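Long-range contacts in acetamidase (PDB 2II1), which probably hydrolyses carbon-nitrogen bonds other than peptide bonds in linear amides, and binds calcium ions: residues Val30-Lys35 with Leu178-Leu183; Glu76-Asp81 with Thr204-Val209; Pro163-Tyr168 with Pro218-Asp223. All coordinates share one frame; numbering follows the deposited sequence. Where two conformers were deposited one is given.

Contact 1. Residues Val30-Lys35 with Leu178-Leu183. With CA (calcium ion), chain E; CA (calcium ion), chain F.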
ATOM      1  N   VAL A  30     -15.731 -26.743   4.730  1.00 11.36           N
ATOM      2  CA  VAL A  30     -15.323 -27.258   3.409  1.00  9.67           C
ATOM      3  C   VAL A  30     -13.812 -27.268   3.288  1.00  9.71           C
ATOM      4  O   VAL A  30     -13.162 -26.277   3.592  1.00 10.76           O
ATOM      5  CB  VAL A  30     -15.907 -26.441   2.212  1.00 12.38           C
ATOM      6  CG1 VAL A  30     -15.771 -27.262   0.947  1.00  6.71           C
ATOM      7  CG2 VAL A  30     -17.354 -26.083   2.439  1.00 13.48           C
ATOM      8  N   ILE A  31     -13.249 -28.377   2.824  1.00 11.15           N
ATOM      9  CA  ILE A  31     -11.784 -28.507   2.660  1.00 11.65           C
ATOM     10  C   ILE A  31     -11.441 -28.582   1.168  1.00 13.35           C
ATOM     11  O   ILE A  31     -11.999 -29.418   0.453  1.00 11.41           O
ATOM     12  CB  ILE A  31     -11.236 -29.757   3.423  1.00 10.49           C
ATOM     13  CG1 ILE A  31     -11.491 -29.628   4.920  1.00 12.93           C
ATOM     14  CG2 ILE A  31      -9.695 -29.962   3.188  1.00 10.52           C
ATOM     15  CD1 ILE A  31     -11.546 -30.965   5.621  1.00 17.15           C
ATOM     16  N   PHE A  32     -10.561 -27.687   0.698  1.00 12.73           N
ATOM     17  CA  PHE A  32     -10.190 -27.602  -0.715  1.00 11.44           C
ATOM     18  C   PHE A  32      -8.744 -28.031  -0.791  1.00 10.49           C
ATOM     19  O   PHE A  32      -7.891 -27.377  -0.198  1.00 13.90           O
ATOM     20  CB  PHE A  32     -10.275 -26.152  -1.252  1.00 11.91           C
ATOM     21  CG  PHE A  32     -11.663 -25.642  -1.494  1.00 10.73           C
ATOM     22  CD1 PHE A  32     -12.470 -25.271  -0.440  1.00 10.16           C
ATOM     23  CD2 PHE A  32     -12.142 -25.467  -2.783  1.00 11.08           C
ATOM     24  CE1 PHE A  32     -13.752 -24.796  -0.660  1.00  7.24           C
ATOM     25  CE2 PHE A  32     -13.413 -24.964  -3.019  1.00 13.07           C
ATOM     26  CZ  PHE A  32     -14.227 -24.635  -1.947  1.00 13.22           C
ATOM     27  N   GLU A  33      -8.451 -29.122  -1.489  1.00 12.12           N
ATOM     28  CA  GLU A  33      -7.066 -29.470  -1.861  1.00  9.32           C
ATOM     29  C   GLU A  33      -6.725 -28.773  -3.178  1.00 11.54           C
ATOM     30  O   GLU A  33      -7.510 -28.825  -4.120  1.00  8.75           O
ATOM     31  CB  GLU A  33      -6.895 -30.988  -2.004  1.00 12.44           C
ATOM     32  N   THR A  34      -5.553 -28.140  -3.247  1.00 13.74           N
ATOM     33  CA  THR A  34      -5.176 -27.302  -4.391  1.00 16.07           C
ATOM     34  C   THR A  34      -3.865 -27.741  -5.067  1.00 16.64           C
ATOM     35  O   THR A  34      -2.978 -28.278  -4.426  1.00 19.83           O
ATOM     36  CB  THR A  34      -5.006 -25.796  -3.950  1.00 15.27           C
ATOM     37  OG1 THR A  34      -3.751 -25.642  -3.285  1.00 25.44           O
ATOM     38  CG2 THR A  34      -6.157 -25.329  -3.015  1.00 15.85           C
ATOM     39  N   LYS A  35      -3.741 -27.504  -6.367  1.00 17.31           N
ATOM     40  CA  LYS A  35      -2.426 -27.612  -7.000  1.00 17.99           C
ATOM     41  C   LYS A  35      -1.823 -26.201  -7.037  1.00 16.88           C
ATOM     42  O   LYS A  35      -2.552 -25.203  -6.858  1.00 16.80           O
ATOM     43  CB  LYS A  35      -2.545 -28.183  -8.400  1.00 18.92           C
ATOM     44  CG  LYS A  35      -3.384 -29.431  -8.503  1.00 21.37           C
ATOM     45  CD  LYS A  35      -3.211 -30.027  -9.869  1.00 23.45           C
ATOM     46  CE  LYS A  35      -3.799 -31.417  -9.990  1.00 24.80           C
ATOM     47  NZ  LYS A  35      -4.163 -31.629 -11.410  1.00 21.11           N
ATOM     48  N   LEU A 178     -18.192 -21.545  -5.819  1.00  8.30           N
ATOM     49  CA  LEU A 178     -16.931 -21.104  -5.212  1.00  9.77           C
ATOM     50  C   LEU A 178     -15.789 -22.035  -5.647  1.00 10.40           C
ATOM     51  O   LEU A 178     -15.956 -23.228  -5.694  1.00  9.94           O
ATOM     52  CB  LEU A 178     -17.029 -21.123  -3.669  1.00  7.83           C
ATOM     53  CG  LEU A 178     -15.846 -20.650  -2.828  1.00 10.58           C
ATOM     54  CD1 LEU A 178     -15.419 -19.209  -3.138  1.00  3.91           C
ATOM     55  CD2 LEU A 178     -16.137 -20.784  -1.325  1.00 11.37           C
ATOM     56  N   ALA A 179     -14.646 -21.449  -5.971  1.00 11.26           N
ATOM     57  CA  ALA A 179     -13.466 -22.182  -6.426  1.00 12.11           C
ATOM     58  C   ALA A 179     -12.264 -21.441  -5.834  1.00 12.55           C
ATOM     59  O   ALA A 179     -12.326 -20.231  -5.640  1.00 13.44           O
ATOM     60  CB  ALA A 179     -13.399 -22.185  -7.984  1.00 11.24           C
ATOM     61  N   LEU A 180     -11.200 -22.153  -5.496  1.00 13.63           N
ATOM     62  CA  LEU A 180     -10.034 -21.481  -4.948  1.00 11.75           C
ATOM     63  C   LEU A 180      -8.769 -22.231  -5.257  1.00 12.00           C
ATOM     64  O   LEU A 180      -8.797 -23.404  -5.607  1.00 10.91           O
ATOM     65  CB  LEU A 180     -10.168 -21.202  -3.448  1.00 17.00           C
ATOM     66  CG  LEU A 180     -10.019 -22.343  -2.446  1.00 11.75           C
ATOM     67  CD1 LEU A 180      -8.561 -22.832  -2.336  1.00 19.54           C
ATOM     68  CD2 LEU A 180     -10.559 -21.879  -1.122  1.00 12.96           C
ATOM     69  N   GLY A 181      -7.660 -21.523  -5.146  1.00 11.59           N
ATOM     70  CA  GLY A 181      -6.399 -22.039  -5.615  1.00 13.71           C
ATOM     71  C   GLY A 181      -5.271 -21.083  -5.333  1.00 14.28           C
ATOM     72  O   GLY A 181      -5.416 -20.123  -4.571  1.00 16.52           O
ATOM     73  N   ASP A 182      -4.139 -21.365  -5.956  1.00 15.46           N
ATOM     74  CA  ASP A 182      -3.024 -20.440  -5.986  1.00 14.53           C
ATOM     75  C   ASP A 182      -2.579 -20.013  -4.610  1.00 12.50           C
ATOM     76  O   ASP A 182      -2.541 -18.806  -4.309  1.00 11.99           O
ATOM     77  CB  ASP A 182      -3.394 -19.215  -6.819  1.00 10.63           C
ATOM     78  CG  ASP A 182      -2.233 -18.294  -7.047  1.00 18.41           C
ATOM     79  OD1 ASP A 182      -1.127 -18.809  -7.284  1.00  5.19           O
ATOM     80  OD2 ASP A 182      -2.397 -17.049  -6.999  1.00 13.61           O
ATOM     81  N   LEU A 183      -2.198 -20.998  -3.802  1.00 12.21           N
ATOM     82  CA  LEU A 183      -1.691 -20.771  -2.461  1.00 12.14           C
ATOM     83  C   LEU A 183      -0.239 -20.299  -2.537  1.00 10.86           C
ATOM     84  O   LEU A 183       0.471 -20.664  -3.476  1.00  9.63           O
ATOM     85  CB  LEU A 183      -1.779 -22.054  -1.637  1.00  9.94           C
ATOM     86  CG  LEU A 183      -3.133 -22.748  -1.485  1.00 13.96           C
ATOM     87  CD1 LEU A 183      -3.022 -23.889  -0.452  1.00 10.72           C
ATOM     88  CD2 LEU A 183      -4.234 -21.765  -1.085  1.00 11.79           C
TER
HETATM   89 CA    CA E 400      -1.976 -15.165  -8.476  1.00 15.04          CA
HETATM   90 CA    CA F 401       0.547 -17.566  -7.304  1.00 13.37          CA
HETATM   91  O   HOH W   1      -2.154 -24.044  -4.362  1.00 12.13           O
HETATM   92  O   HOH W   2      -3.494 -23.315  -8.318  1.00 19.32           O
HETATM   93  O   HOH W   3      -1.126 -14.097 -10.379  1.00 14.95           O
HETATM   94  O   HOH W   4       0.373 -15.762  -8.079  1.00 22.75           O
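The F32 ring has L180 over one face and the carbonyl O of L178 at its edge, near the ring plane. This is face-to-face packing of two beta sheets: strand 28-34 lies across strand 176-184, with segment axes 7.2 Å apart at -45°. On the ring face, L180 CD2 makes a CH-pi contact 4.1 Å from the ring centroid. L180 holds CG in the crowded position between backbone N and carbonyl carbon (chi1 75°). From there CG rests on F32 CD2, and CD1 meets T34 CG2 at 3.5 Å. An alanine here would remove both methyls and would probably loosen the packing on F32 and T34. Beyond this apolar patch two waters bridge the strands. One is gripped three times: it accepts from T34 OG1 and L183 N and donates to K35 O. The other donates to K35 O and accepts from the backbone N of D182, which binds both metals. The D182 side chain points away from 30-35. N155 and D157 share one calcium with D182, H184 and E198 the other, and a water bridges both ions. The D182 carboxylate also bridges them, with OD1 2.1 Å from one calcium and OD2 2.4 Å from the other.

Contact 2. Residues Glu76-Asp81 with Thr204-Val209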
ATOM      1  N   GLU A  76     -20.041 -15.532   3.150  1.00 11.03           N
ATOM      2  CA  GLU A  76     -19.155 -15.198   4.252  1.00 13.98           C
ATOM      3  C   GLU A  76     -18.241 -16.399   4.499  1.00 12.21           C
ATOM      4  O   GLU A  76     -18.696 -17.453   4.912  1.00 11.38           O
ATOM      5  CB  GLU A  76     -19.962 -14.857   5.501  1.00 15.18           C
ATOM      6  CG  GLU A  76     -19.102 -14.596   6.718  1.00 21.25           C
ATOM      7  CD  GLU A  76     -19.915 -14.384   7.960  1.00 18.74           C
ATOM      8  OE1 GLU A  76     -20.377 -15.381   8.534  1.00 31.67           O
ATOM      9  OE2 GLU A  76     -20.092 -13.230   8.360  1.00 20.25           O
ATOM     10  N   ILE A  77     -16.958 -16.246   4.208  1.00 10.32           N
ATOM     11  CA  ILE A  77     -16.050 -17.385   4.182  1.00 13.46           C
ATOM     12  C   ILE A  77     -14.918 -17.201   5.186  1.00 13.15           C
ATOM     13  O   ILE A  77     -14.071 -16.320   5.043  1.00  9.34           O
ATOM     14  CB  ILE A  77     -15.444 -17.620   2.796  1.00 14.36           C
ATOM     15  CG1 ILE A  77     -16.563 -17.733   1.748  1.00 17.41           C
ATOM     16  CG2 ILE A  77     -14.532 -18.873   2.864  1.00  9.74           C
ATOM     17  CD1 ILE A  77     -16.197 -17.225   0.345  1.00 10.21           C
ATOM     18  N   GLU A  78     -14.927 -18.064   6.193  1.00 11.79           N
ATOM     19  CA  GLU A  78     -13.979 -18.014   7.280  1.00 11.74           C
ATOM     20  C   GLU A  78     -12.820 -18.966   7.008  1.00 11.63           C
ATOM     21  O   GLU A  78     -13.006 -20.173   6.954  1.00 12.08           O
ATOM     22  CB  GLU A  78     -14.725 -18.388   8.548  1.00 13.89           C
ATOM     23  CG  GLU A  78     -15.926 -17.411   8.805  1.00 21.06           C
ATOM     24  CD  GLU A  78     -17.194 -18.090   9.325  1.00 32.75           C
ATOM     25  OE1 GLU A  78     -17.345 -18.214  10.568  1.00 27.28           O
ATOM     26  OE2 GLU A  78     -18.053 -18.466   8.488  1.00 34.37           O
ATOM     27  N   ILE A  79     -11.629 -18.422   6.808  1.00 13.12           N
ATOM     28  CA  ILE A  79     -10.426 -19.248   6.544  1.00 14.50           C
ATOM     29  C   ILE A  79      -9.966 -19.771   7.909  1.00 15.24           C
ATOM     30  O   ILE A  79      -9.461 -19.013   8.742  1.00 13.82           O
ATOM     31  CB  ILE A  79      -9.269 -18.472   5.806  1.00 16.61           C
ATOM     32  CG1 ILE A  79      -9.788 -17.748   4.556  1.00 11.62           C
ATOM     33  CG2 ILE A  79      -8.141 -19.405   5.379  1.00 12.15           C
ATOM     34  CD1 ILE A  79     -10.391 -18.670   3.468  1.00 23.92           C
ATOM     35  N   LEU A  80     -10.215 -21.051   8.151  1.00 13.20           N
ATOM     36  CA  LEU A  80      -9.868 -21.660   9.430  1.00 14.06           C
ATOM     37  C   LEU A  80      -8.396 -22.101   9.419  1.00 15.56           C
ATOM     38  O   LEU A  80      -7.691 -21.947  10.419  1.00 11.88           O
ATOM     39  CB  LEU A  80     -10.825 -22.833   9.737  1.00 15.24           C
ATOM     40  CG  LEU A  80     -12.330 -22.496   9.762  1.00 17.55           C
ATOM     41  CD1 LEU A  80     -13.188 -23.745  10.036  1.00 13.71           C
ATOM     42  CD2 LEU A  80     -12.602 -21.428  10.813  1.00 13.14           C
ATOM     43  N   ASP A  81      -7.914 -22.604   8.277  1.00 17.95           N
ATOM     44  CA  ASP A  81      -6.542 -23.160   8.202  1.00 19.18           C
ATOM     45  C   ASP A  81      -6.044 -23.277   6.781  1.00 16.37           C
ATOM     46  O   ASP A  81      -6.817 -23.532   5.890  1.00 16.44           O
ATOM     47  CB  ASP A  81      -6.504 -24.552   8.847  1.00 20.06           C
ATOM     48  CG  ASP A  81      -5.095 -25.135   8.923  1.00 26.37           C
ATOM     49  OD1 ASP A  81      -4.329 -24.751   9.833  1.00 35.76           O
ATOM     50  OD2 ASP A  81      -4.764 -26.003   8.084  1.00 40.70           O
ATOM     51  N   THR A 204      -8.913 -25.191   4.669  1.00 11.73           N
ATOM     52  CA  THR A 204     -10.102 -25.507   5.443  1.00 12.45           C
ATOM     53  C   THR A 204     -10.827 -24.202   5.695  1.00 12.49           C
ATOM     54  O   THR A 204     -10.242 -23.241   6.180  1.00 13.67           O
ATOM     55  CB  THR A 204      -9.740 -26.225   6.765  1.00 13.57           C
ATOM     56  OG1 THR A 204      -9.047 -27.434   6.453  1.00 13.49           O
ATOM     57  CG2 THR A 204     -10.983 -26.564   7.602  1.00 13.07           C
ATOM     58  N   LEU A 205     -12.104 -24.170   5.323  1.00 12.87           N
ATOM     59  CA  LEU A 205     -12.924 -22.983   5.481  1.00 12.26           C
ATOM     60  C   LEU A 205     -14.333 -23.348   5.947  1.00 13.15           C
ATOM     61  O   LEU A 205     -14.776 -24.484   5.764  1.00 14.23           O
ATOM     62  CB  LEU A 205     -12.946 -22.204   4.155  1.00 11.36           C
ATOM     63  CG  LEU A 205     -13.408 -22.882   2.864  1.00 16.52           C
ATOM     64  CD1 LEU A 205     -14.912 -22.889   2.732  1.00 18.52           C
ATOM     65  CD2 LEU A 205     -12.855 -22.194   1.663  1.00 11.03           C
ATOM     66  N   LYS A 206     -15.019 -22.383   6.555  1.00 12.04           N
ATOM     67  CA  LYS A 206     -16.463 -22.464   6.791  1.00 14.96           C
ATOM     68  C   LYS A 206     -17.185 -21.478   5.859  1.00 13.87           C
ATOM     69  O   LYS A 206     -16.802 -20.273   5.742  1.00 11.97           O
ATOM     70  CB  LYS A 206     -16.756 -22.143   8.259  1.00 16.31           C
ATOM     71  CG  LYS A 206     -18.220 -22.291   8.668  1.00 22.56           C
ATOM     72  CD  LYS A 206     -18.398 -22.172  10.192  1.00 19.05           C
ATOM     73  CE  LYS A 206     -19.869 -21.848  10.566  1.00 19.83           C
ATOM     74  NZ  LYS A 206     -20.206 -22.249  11.968  1.00 24.19           N
ATOM     75  N   VAL A 207     -18.212 -21.968   5.167  1.00 11.68           N
ATOM     76  CA  VAL A 207     -18.932 -21.141   4.217  0.50 13.25           C
ATOM     77  C   VAL A 207     -20.343 -20.800   4.724  1.00 13.85           C
ATOM     78  O   VAL A 207     -21.159 -21.710   4.975  1.00 12.16           O
ATOM     79  CB  VAL A 207     -18.949 -21.788   2.798  0.50 12.75           C
ATOM     80  CG1 VAL A 207     -19.469 -23.226   2.842  0.50 11.45           C
ATOM     81  CG2 VAL A 207     -19.760 -20.930   1.832  0.50 16.04           C
ATOM     82  N   ASN A 208     -20.622 -19.494   4.883  1.00 12.99           N
ATOM     83  CA  ASN A 208     -21.949 -19.028   5.298  1.00 12.90           C
ATOM     84  C   ASN A 208     -22.609 -18.233   4.201  1.00 15.52           C
ATOM     85  O   ASN A 208     -21.942 -17.532   3.439  1.00 13.81           O
ATOM     86  CB  ASN A 208     -21.899 -18.185   6.573  1.00 15.57           C
ATOM     87  CG  ASN A 208     -21.285 -18.919   7.729  1.00 22.19           C
ATOM     88  OD1 ASN A 208     -21.576 -20.086   7.968  1.00 26.23           O
ATOM     89  ND2 ASN A 208     -20.420 -18.238   8.459  1.00 32.15           N
ATOM     90  N   VAL A 209     -23.932 -18.376   4.102  1.00 15.16           N
ATOM     91  CA  VAL A 209     -24.719 -17.621   3.135  1.00 14.13           C
ATOM     92  C   VAL A 209     -25.304 -16.454   3.900  1.00 14.89           C
ATOM     93  O   VAL A 209     -25.848 -16.634   5.002  1.00 13.74           O
ATOM     94  CB  VAL A 209     -25.822 -18.459   2.501  1.00 14.54           C
ATOM     95  CG1 VAL A 209     -26.762 -17.565   1.669  1.00 16.21           C
ATOM     96  CG2 VAL A 209     -25.225 -19.541   1.647  1.00 11.60           C
TER
HETATM   97  O   HOH W   5      -6.233 -26.939   5.853  1.00 22.32           O
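Backbone hydrogen bonds join 76-81 and 204-209 as antiparallel neighbours. E76 pairs with N208 and E78 with K206, each through two N-H...O bonds. The E76 N to N208 O bond is 2.8 Å and nearly straight at 172°, but its donor sits above the carbonyl plane. At the other end L80 and D81 both face T204, a classic beta bulge. T204 O accepts two hydrogen bonds, from L80 N at 2.9 Å and from D81 N at 3.2 Å. T204 N returns a bond to D81 O. Side chains form the next layer. On the face of E76, E78, K206 and N208, the N208 amide donates from ND2 to E76 OE1 at 2.9 Å, though the position of ND2 is less certain. The E76 carboxylate and N208 amide planes are turned 72° apart, with E76 CG anti to the backbone N. The E78 chain bends at chi2 (140°), which lays its carboxylate beside the K206 methylenes. On the other face I77 CG2 packs on L205 CB at 3.9 Å. A water links D81 OD2 and T204 OG1 past the bulge. Further out, strand 28-34 flanks 204-209, and strand 166-170 flanks 76-81 and sets T166 and Y168 against E76. The E76 carboxylate thus accepts from N208, while K206 NZ, 5.1 Å from E78 OE1, is likely to ease the E78 charge.

Contact 3. Residues Pro163-Tyr168 with Pro218-Asp223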
ATOM      1  N   PRO A 163      -5.072 -17.335   7.147  1.00 11.35           N
ATOM      2  CA  PRO A 163      -5.853 -17.947   8.203  1.00 12.17           C
ATOM      3  C   PRO A 163      -6.365 -16.918   9.204  1.00 12.41           C
ATOM      4  O   PRO A 163      -5.626 -15.975   9.582  1.00 13.41           O
ATOM      5  CB  PRO A 163      -4.867 -18.936   8.843  1.00 13.39           C
ATOM      6  CG  PRO A 163      -3.876 -19.193   7.828  1.00 11.66           C
ATOM      7  CD  PRO A 163      -3.700 -17.865   7.122  1.00 12.50           C
ATOM      8  N   GLY A 164      -7.629 -17.088   9.603  1.00 12.99           N
ATOM      9  CA  GLY A 164      -8.286 -16.200  10.590  1.00 11.56           C
ATOM     10  C   GLY A 164      -8.986 -14.989   9.965  1.00 12.27           C
ATOM     11  O   GLY A 164      -9.630 -14.190  10.668  1.00 11.53           O
ATOM     12  N   THR A 165      -8.853 -14.858   8.648  1.00 11.36           N
ATOM     13  CA  THR A 165      -9.532 -13.818   7.867  1.00  9.97           C
ATOM     14  C   THR A 165     -10.890 -14.352   7.387  1.00  9.07           C
ATOM     15  O   THR A 165     -11.021 -15.548   7.059  1.00  7.86           O
ATOM     16  CB  THR A 165      -8.632 -13.360   6.659  1.00 10.49           C
ATOM     17  OG1 THR A 165      -7.449 -12.694   7.135  1.00 11.03           O
ATOM     18  CG2 THR A 165      -9.374 -12.427   5.698  1.00  8.43           C
ATOM     19  N   THR A 166     -11.907 -13.492   7.423  1.00  5.91           N
ATOM     20  CA  THR A 166     -13.188 -13.746   6.770  1.00  6.50           C
ATOM     21  C   THR A 166     -13.236 -13.003   5.434  1.00  7.22           C
ATOM     22  O   THR A 166     -12.978 -11.814   5.412  1.00  8.35           O
ATOM     23  CB  THR A 166     -14.343 -13.241   7.644  1.00  4.93           C
ATOM     24  OG1 THR A 166     -14.291 -13.929   8.898  1.00  7.91           O
ATOM     25  CG2 THR A 166     -15.641 -13.497   7.028  1.00  5.91           C
ATOM     26  N   VAL A 167     -13.578 -13.715   4.350  1.00  7.54           N
ATOM     27  CA  VAL A 167     -13.640 -13.178   3.004  1.00 10.41           C
ATOM     28  C   VAL A 167     -15.106 -13.055   2.640  1.00 11.45           C
ATOM     29  O   VAL A 167     -15.894 -13.949   2.943  1.00 10.41           O
ATOM     30  CB  VAL A 167     -12.999 -14.149   1.982  1.00 10.73           C
ATOM     31  CG1 VAL A 167     -12.964 -13.505   0.584  1.00 10.93           C
ATOM     32  CG2 VAL A 167     -11.632 -14.527   2.414  1.00 14.69           C
ATOM     33  N   TYR A 168     -15.479 -11.974   1.979  1.00 11.73           N
ATOM     34  CA  TYR A 168     -16.853 -11.825   1.470  1.00 12.83           C
ATOM     35  C   TYR A 168     -16.879 -11.702  -0.059  1.00 10.56           C
ATOM     36  O   TYR A 168     -16.273 -10.801  -0.589  1.00 10.19           O
ATOM     37  CB  TYR A 168     -17.522 -10.598   2.084  1.00 14.50           C
ATOM     38  CG  TYR A 168     -17.541 -10.574   3.609  1.00 17.66           C
ATOM     39  CD1 TYR A 168     -16.488 -10.024   4.323  1.00  9.76           C
ATOM     40  CD2 TYR A 168     -18.625 -11.069   4.316  1.00 16.16           C
ATOM     41  CE1 TYR A 168     -16.493  -9.987   5.714  1.00 22.86           C
ATOM     42  CE2 TYR A 168     -18.639 -11.041   5.721  1.00 21.70           C
ATOM     43  CZ  TYR A 168     -17.564 -10.495   6.401  1.00 23.58           C
ATOM     44  OH  TYR A 168     -17.565 -10.448   7.772  1.00 31.62           O
ATOM     45  N   PRO A 218     -15.341  -7.590  -3.746  1.00 10.99           N
ATOM     46  CA  PRO A 218     -14.984  -8.401  -2.600  1.00  7.61           C
ATOM     47  C   PRO A 218     -14.602  -7.583  -1.398  1.00  7.10           C
ATOM     48  O   PRO A 218     -14.257  -6.400  -1.519  1.00  5.52           O
ATOM     49  CB  PRO A 218     -13.804  -9.249  -3.118  1.00  9.54           C
ATOM     50  CG  PRO A 218     -13.922  -9.174  -4.632  1.00  9.71           C
ATOM     51  CD  PRO A 218     -14.395  -7.793  -4.859  1.00  8.09           C
ATOM     52  N   ALA A 219     -14.617  -8.221  -0.232  1.00  8.94           N
ATOM     53  CA  ALA A 219     -14.166  -7.554   0.958  1.00  7.57           C
ATOM     54  C   ALA A 219     -13.643  -8.553   1.955  1.00 10.60           C
ATOM     55  O   ALA A 219     -13.900  -9.762   1.878  1.00  9.98           O
ATOM     56  CB  ALA A 219     -15.306  -6.731   1.572  1.00 10.37           C
ATOM     57  N   LEU A 220     -12.928  -8.042   2.928  1.00  9.58           N
ATOM     58  CA  LEU A 220     -12.446  -8.902   3.974  1.00  7.57           C
ATOM     59  C   LEU A 220     -12.364  -8.228   5.331  1.00  9.90           C
ATOM     60  O   LEU A 220     -12.240  -7.016   5.443  1.00 12.28           O
ATOM     61  CB  LEU A 220     -11.093  -9.528   3.533  1.00  9.71           C
ATOM     62  CG  LEU A 220      -9.825  -8.704   3.412  1.00  8.67           C
ATOM     63  CD1 LEU A 220      -9.327  -8.509   4.877  1.00  7.67           C
ATOM     64  CD2 LEU A 220      -8.781  -9.448   2.558  1.00 10.54           C
ATOM     65  N   LYS A 221     -12.399  -9.067   6.358  1.00  8.79           N
ATOM     66  CA  LYS A 221     -12.207  -8.652   7.757  1.00 10.29           C
ATOM     67  C   LYS A 221     -11.175  -9.589   8.378  1.00 10.40           C
ATOM     68  O   LYS A 221     -11.275 -10.807   8.202  1.00  6.73           O
ATOM     69  CB  LYS A 221     -13.547  -8.679   8.477  1.00 10.67           C
ATOM     70  CG  LYS A 221     -13.508  -8.859   9.986  1.00 17.08           C
ATOM     71  CD  LYS A 221     -14.882  -8.724  10.593  1.00 21.65           C
ATOM     72  CE  LYS A 221     -15.721  -9.993  10.434  1.00 28.03           C
ATOM     73  NZ  LYS A 221     -16.711 -10.168  11.564  1.00 25.58           N
ATOM     74  N   THR A 222     -10.155  -8.992   9.021  1.00  9.78           N
ATOM     75  CA  THR A 222      -9.135  -9.700   9.774  1.00 10.49           C
ATOM     76  C   THR A 222      -9.538  -9.608  11.254  1.00 12.30           C
ATOM     77  O   THR A 222     -10.640  -9.163  11.558  1.00 16.39           O
ATOM     78  CB  THR A 222      -7.748  -9.057   9.587  1.00 10.95           C
ATOM     79  OG1 THR A 222      -7.758  -7.711  10.116  1.00  8.37           O
ATOM     80  CG2 THR A 222      -7.353  -9.031   8.108  1.00 11.50           C
ATOM     81  N   ASP A 223      -8.663 -10.007  12.166  1.00 13.41           N
ATOM     82  CA  ASP A 223      -8.904  -9.784  13.598  1.00 12.49           C
ATOM     83  C   ASP A 223      -8.965  -8.286  13.982  1.00 10.41           C
ATOM     84  O   ASP A 223      -9.470  -7.970  15.029  1.00  8.27           O
ATOM     85  CB  ASP A 223      -7.814 -10.467  14.445  1.00 17.80           C
ATOM     86  CG  ASP A 223      -8.072 -11.964  14.673  1.00 26.87           C
ATOM     87  OD1 ASP A 223      -8.801 -12.610  13.871  1.00 37.81           O
ATOM     88  OD2 ASP A 223      -7.524 -12.500  15.659  1.00 42.43           O
TER
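Four backbone hydrogen bonds tie 163-168 to 218-223 as an antiparallel pair of strands. Y168 N donates to A219 O at 2.7 Å, the shortest of the four, and A219 N donates back to Y168 O at 3.1 Å. T166 and K221 form the second hydrogen-bonded pair. There T166 N meets K221 O nearly along the C=O axis, and K221 N meets T166 O in the same way. V167 and L220 sit between them as the non-hydrogen-bonded pair. CA-H...O contacts add to the ladder, among them P218 CA to Y168 O at 3.4 Å. A cis peptide bond precedes P218.

On the face of T166, Y168, A219 and K221, the tyrosine ring leans along the partner strand. Its CG is anti to the carbonyl carbon (chi1 -56°), and the backbone of A219 and L220 meets the ring at its edge. The A219 carbonyl O is 3.6 Å from Y168 CD1. K221 bends at chi3 (79°), so its CE touches Y168 OH at 3.3 Å while NZ stays 3.9 Å from that hydroxyl. F215 meets the same ring edge-to-face, and E76 of strand 74-84 also touches it.

On the opposite face L220 holds CG in the crowded position between backbone N and carbonyl carbon (chi1 70°). Its CD1 meets T165 CG2 at 4.0 Å, and M227 and I229 of strand 225-232 pack on it. T165 OG1 lies beside T222 CG2 but bonds to D160 O. T222 OG1 turns to the backbone N of T224 and H225.

The T165 hydroxyl thus ties its segment to D160 and that of T222 bonds locally, while main-chain bonds join the strands. At the K221 end the ammonium would probably attract the Y168 oxygen only weakly.

In the fold
All three contacts involve the mixed sheet that runs through strands 28-34, 201-210, 74-84, 166-170 and 219-221. Contacts 2 and 3 pair neighbouring strands within it. Contact 1 instead lays strand 176-184 of a second sheet against it. Contacts 1 and 2 have centres 12 Å apart and share a core: L205 CD2 packs at 3.6 Å on both F32 CE1 and L180 CD2. Contacts 2 and 3 are closer, 9 Å between centres, and probable hydrogen bonds run from V167 N to I77 O and from G164 N to I79 O. Contacts 1 and 3 do not touch. Contact 1 holds calcium through D182, whereas the P218 side chain in contact 3 is about 14 Å from a bound calcium.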